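Local coordinates for protein transcriptional regulator, ROK family (Vibrio cholerae O1 biovar eltor, PDB 1Z05) that probably binds DNA as a zinc-containing transcriptional regulator of the ROK family, a homologue of E. coli Mlc linked to carbohydrate metabolism, at residues E379-I382 against R383-L387; L412-Q415 against A416-G420. All blocks are in the same frame, centred on the assembly; numbering follows the deposited sequence. Where two conformers were deposited one is given.

How the contacts relate
Contact 1 (379-387) and contact 2 (412-420) both lie in the last turns of a helix, 371-385 for contact 1 and 407-418 for contact 2, yet they are far apart: their centres are 36 Å from each other, and their nearest atoms about 26 Å, with no touch between them. Contact 1 comes first along the chain. It meets the second subunit, where Leu387 packs on Cys281 of the second subunit, a zinc ligand there, although the contact holds no metal ligand itself. Contact 2 touches no other chain and lies nearer the middle of its own, with the N-terminal helix 35-51 on one of its flanks. Its centre is about 14 Å from the centre of the chain, against 27 Å for contact 1.

Contact 1 (E379-I382 against R383-L387); sequences EQCI and REQSL
This is a local contact in the last turns of helix 371-385, where polar side chains one turn apart lock together at the surface near the second subunit. In the modelled conformer of Gln380, Arg383 holds its amide side-on, NE and NH2 both donating to the single oxygen OE1; the NH2 to OE1 bond is 2.6 Å. OE1 lies in the guanidinium plane, but both nitrogens reach it from one face of the amide, whose plane is turned 59° from that of the guanidinium. With CG anti to the backbone N (chi1 -170°) and a bend at chi2, this conformer also lets NE2 donate almost straight to Glu384 OE2, 3.2 Å away and met from above the carboxylate plane. These are i to i+3 and i to i+4 side-chain bonds on a helix of the ROK family's ASKHA-type fold. Glu379 O sits over the centre of one guanidinium face while accepting the backbone bond from Arg383 N. Where the helix gives way to the loop leading to helix 388-391, Ser386 OG donates to Ile382 O at 2.7 Å and is itself tied to His391. Gln385 packs on helix 332-356, and Asn283 of the second subunit hydrogen-bonds to Arg383 O.

Contact 2 (L412-Q415 against A416-G420); sequences LIKQ and ALYDG
Lys414 O takes two backbone N-H groups in the last turns of helix 407-418: Tyr418 N at 3.1 Å, nearly straight and in the carbonyl plane, and Leu417 N in a weak bond at 3.2 Å. The same oxygen lies over one face of the Tyr418 ring. The aliphatic chain of Lys414 passes at a slant over the tyrosine, and its CG makes a CH-pi contact 4.2 Å from the centroid of the Tyr418 ring, displaced toward the rim. Bends at chi2 (134°) and chi3 carry the lysine on toward the phenol end, where CE comes within 3.3 Å of Tyr418 OH. Both polar ends then meet at one carboxylate: Asp49 forms a salt bridge with Lys414 NZ and a hydrogen bond with Tyr418 OH. One residue further on, Asp419 N donates to Gln415 O at 2.8 Å, and the Asp419 carboxylate pairs with Arg255 in a salt bridge. Gly420, with positive phi (89°), takes the chain out of the helix and stands at the N-cap of helix 421-428, whose Leu422 packs on Ile413, Ala416 and Leu417. Asp49 and helix 35-51, which lies against Leu417 and Tyr418, belong to the N-terminal region, probably DNA-binding as in this family; the end of helix 407-418 thus joins that region to strand 212-216, through Phe213 on Ile413 and Ala416, and to helix 217-228, which touches Lys414 and Gln415.

Contact 1 (E379-I382 against R383-L387)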
loop_
_atom_site.group_PDB
_atom_site.type_symbol
_atom_site.label_atom_id
_atom_site.label_comp_id
_atom_site.label_asym_id
_atom_site.label_seq_id
_atom_site.Cartn_x
_atom_site.Cartn_y
_atom_site.Cartn_z
ATOM N N GLU A 379 -2.173 -16.509 -18.329
ATOM C CA GLU A 379 -3.390 -16.898 -17.633
ATOM C C GLU A 379 -3.356 -18.313 -17.063
ATOM O O GLU A 379 -3.871 -18.535 -15.978
ATOM C CB GLU A 379 -4.622 -16.700 -18.525
ATOM C CG GLU A 379 -4.920 -15.222 -18.791
ATOM C CD GLU A 379 -5.960 -14.984 -19.891
ATOM O OE1 GLU A 379 -6.465 -15.966 -20.482
ATOM O OE2 GLU A 379 -6.266 -13.798 -20.167
ATOM N N GLN A 380 -2.777 -19.266 -17.790
ATOM C CA GLN A 380 -2.724 -20.647 -17.300
ATOM C C GLN A 380 -1.825 -20.757 -16.069
ATOM O O GLN A 380 -2.115 -21.511 -15.146
ATOM C CB GLN A 380 -2.288 -21.625 -18.397
ATOM C CG GLN A 380 -2.453 -23.114 -18.031
ATOM C CD GLN A 380 -3.882 -23.505 -17.655
ATOM O OE1 GLN A 380 -4.853 -22.991 -18.212
ATOM N NE2 GLN A 380 -4.008 -24.428 -16.707
ATOM N N CYS A 381 -0.740 -19.989 -16.053
ATOM C CA CYS A 381 0.145 -19.972 -14.895
ATOM C C CYS A 381 -0.447 -19.221 -13.691
ATOM O O CYS A 381 -0.181 -19.584 -12.550
ATOM C CB CYS A 381 1.537 -19.457 -15.275
ATOM S SG CYS A 381 2.478 -20.678 -16.252
ATOM N N ILE A 382 -1.253 -18.190 -13.950
ATOM C CA ILE A 382 -2.060 -17.543 -12.905
ATOM C C ILE A 382 -3.029 -18.534 -12.245
ATOM O O ILE A 382 -3.133 -18.572 -11.016
ATOM C CB ILE A 382 -2.847 -16.317 -13.440
ATOM C CG1 ILE A 382 -1.901 -15.131 -13.682
ATOM C CG2 ILE A 382 -3.978 -15.931 -12.463
ATOM C CD1 ILE A 382 -2.566 -13.960 -14.482
ATOM N N ARG A 383 -3.712 -19.343 -13.058
ATOM C CA ARG A 383 -4.660 -20.336 -12.552
ATOM C C ARG A 383 -3.978 -21.367 -11.655
ATOM O O ARG A 383 -4.565 -21.857 -10.689
ATOM C CB ARG A 383 -5.361 -21.054 -13.717
ATOM C CG ARG A 383 -6.381 -20.190 -14.449
ATOM C CD ARG A 383 -7.272 -21.055 -15.342
ATOM N NE ARG A 383 -6.652 -21.323 -16.638
ATOM C CZ ARG A 383 -6.671 -20.477 -17.669
ATOM N NH1 ARG A 383 -7.293 -19.307 -17.570
ATOM N NH2 ARG A 383 -6.075 -20.808 -18.805
ATOM N N GLU A 384 -2.738 -21.700 -11.998
ATOM C CA GLU A 384 -2.029 -22.782 -11.328
ATOM C C GLU A 384 -1.267 -22.319 -10.078
ATOM O O GLU A 384 -0.841 -23.144 -9.270
ATOM C CB GLU A 384 -1.084 -23.478 -12.321
ATOM C CG GLU A 384 -1.828 -24.310 -13.371
ATOM C CD GLU A 384 -0.909 -25.007 -14.362
ATOM O OE1 GLU A 384 0.331 -24.908 -14.225
ATOM O OE2 GLU A 384 -1.439 -25.659 -15.289
ATOM N N GLN A 385 -1.113 -21.004 -9.920
ATOM C CA GLN A 385 -0.234 -20.462 -8.880
ATOM C C GLN A 385 -0.863 -19.382 -7.994
ATOM O O GLN A 385 -0.161 -18.675 -7.265
ATOM C CB GLN A 385 1.060 -19.959 -9.514
ATOM C CG GLN A 385 1.800 -21.057 -10.320
ATOM C CD GLN A 385 3.014 -20.532 -11.049
ATOM O OE1 GLN A 385 3.627 -19.548 -10.632
ATOM N NE2 GLN A 385 3.380 -21.197 -12.141
ATOM N N SER A 386 -2.182 -19.265 -8.058
ATOM C CA SER A 386 -2.931 -18.353 -7.190
ATOM C C SER A 386 -4.295 -18.958 -6.897
ATOM O O SER A 386 -4.746 -19.847 -7.628
ATOM C CB SER A 386 -3.046 -16.945 -7.811
ATOM O OG SER A 386 -3.823 -16.942 -9.002
ATOM N N LEU A 387 -4.925 -18.507 -5.807
ATOM C CA LEU A 387 -6.222 -19.028 -5.379
ATOM C C LEU A 387 -7.304 -18.822 -6.443
ATOM O O LEU A 387 -7.448 -17.715 -6.974
ATOM C CB LEU A 387 -6.668 -18.352 -4.076
ATOM C CG LEU A 387 -6.006 -18.731 -2.746
ATOM C CD1 LEU A 387 -6.406 -17.757 -1.637
ATOM C CD2 LEU A 387 -6.339 -20.143 -2.340
#

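Contact 2 (L412-Q415 against A416-G420)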
loop_
_atom_site.group_PDB
_atom_site.type_symbol
_atom_site.label_atom_id
_atom_site.label_comp_id
_atom_site.label_asym_id
_atom_site.label_seq_id
_atom_site.Cartn_x
_atom_site.Cartn_y
_atom_site.Cartn_z
ATOM N N LEU A 412 -0.685 12.753 -12.846
ATOM C CA LEU A 412 -0.175 13.411 -11.644
ATOM C C LEU A 412 -0.879 14.753 -11.416
ATOM O O LEU A 412 -1.190 15.109 -10.285
ATOM C CB LEU A 412 1.338 13.673 -11.761
ATOM C CG LEU A 412 2.301 12.487 -11.834
ATOM C CD1 LEU A 412 3.733 12.989 -11.899
ATOM C CD2 LEU A 412 2.117 11.560 -10.626
ATOM N N ILE A 413 -1.079 15.494 -12.496
ATOM C CA ILE A 413 -1.734 16.813 -12.462
ATOM C C ILE A 413 -3.221 16.652 -12.129
ATOM O O ILE A 413 -3.743 17.346 -11.259
ATOM C CB ILE A 413 -1.544 17.585 -13.807
ATOM C CG1 ILE A 413 -0.054 17.884 -14.072
ATOM C CG2 ILE A 413 -2.373 18.893 -13.855
ATOM C CD1 ILE A 413 0.716 18.423 -12.875
ATOM N N LYS A 414 -3.898 15.733 -12.813
ATOM C CA LYS A 414 -5.300 15.481 -12.495
ATOM C C LYS A 414 -5.479 15.110 -11.011
ATOM O O LYS A 414 -6.350 15.672 -10.345
ATOM C CB LYS A 414 -5.925 14.450 -13.444
ATOM C CG LYS A 414 -7.308 13.973 -13.020
ATOM C CD LYS A 414 -8.291 13.968 -14.169
ATOM C CE LYS A 414 -9.060 15.288 -14.214
ATOM N NZ LYS A 414 -9.751 15.523 -15.511
ATOM N N GLN A 415 -4.648 14.203 -10.497
ATOM C CA GLN A 415 -4.753 13.791 -9.096
ATOM C C GLN A 415 -4.404 14.915 -8.114
ATOM O O GLN A 415 -4.974 14.974 -7.020
ATOM C CB GLN A 415 -3.935 12.518 -8.818
ATOM C CG GLN A 415 -4.250 11.824 -7.479
ATOM C CD GLN A 415 -5.735 11.507 -7.286
ATOM O OE1 GLN A 415 -6.337 11.905 -6.289
ATOM N NE2 GLN A 415 -6.325 10.791 -8.240
ATOM N N ALA A 416 -3.496 15.812 -8.506
ATOM C CA ALA A 416 -3.162 16.987 -7.671
ATOM C C ALA A 416 -4.300 18.011 -7.614
ATOM O O ALA A 416 -4.428 18.727 -6.626
ATOM C CB ALA A 416 -1.878 17.670 -8.146
ATOM N N LEU A 417 -5.106 18.081 -8.674
ATOM C CA LEU A 417 -6.350 18.877 -8.662
ATOM C C LEU A 417 -7.372 18.254 -7.690
ATOM O O LEU A 417 -7.927 18.940 -6.836
ATOM C CB LEU A 417 -6.951 18.986 -10.072
ATOM C CG LEU A 417 -6.168 19.823 -11.100
ATOM C CD1 LEU A 417 -6.679 19.605 -12.503
ATOM C CD2 LEU A 417 -6.195 21.321 -10.774
ATOM N N TYR A 418 -7.589 16.951 -7.824
ATOM C CA TYR A 418 -8.501 16.205 -6.953
ATOM C C TYR A 418 -8.056 16.161 -5.480
ATOM O O TYR A 418 -8.892 16.110 -4.575
ATOM C CB TYR A 418 -8.681 14.790 -7.479
ATOM C CG TYR A 418 -9.451 14.679 -8.780
ATOM C CD1 TYR A 418 -10.033 15.803 -9.391
ATOM C CD2 TYR A 418 -9.621 13.440 -9.386
ATOM C CE1 TYR A 418 -10.748 15.683 -10.585
ATOM C CE2 TYR A 418 -10.338 13.309 -10.570
ATOM C CZ TYR A 418 -10.893 14.427 -11.162
ATOM O OH TYR A 418 -11.596 14.263 -12.330
ATOM N N ASP A 419 -6.747 16.157 -5.241
ATOM C CA ASP A 419 -6.233 16.223 -3.877
ATOM C C ASP A 419 -6.342 17.652 -3.343
ATOM O O ASP A 419 -6.223 17.872 -2.140
ATOM C CB ASP A 419 -4.784 15.721 -3.798
ATOM C CG ASP A 419 -4.659 14.215 -4.034
ATOM O OD1 ASP A 419 -5.688 13.502 -4.044
ATOM O OD2 ASP A 419 -3.514 13.743 -4.216
ATOM N N GLY A 420 -6.570 18.610 -4.246
ATOM C CA GLY A 420 -6.750 20.019 -3.888
ATOM C C GLY A 420 -5.450 20.802 -3.832
ATOM O O GLY A 420 -5.469 22.039 -3.765
#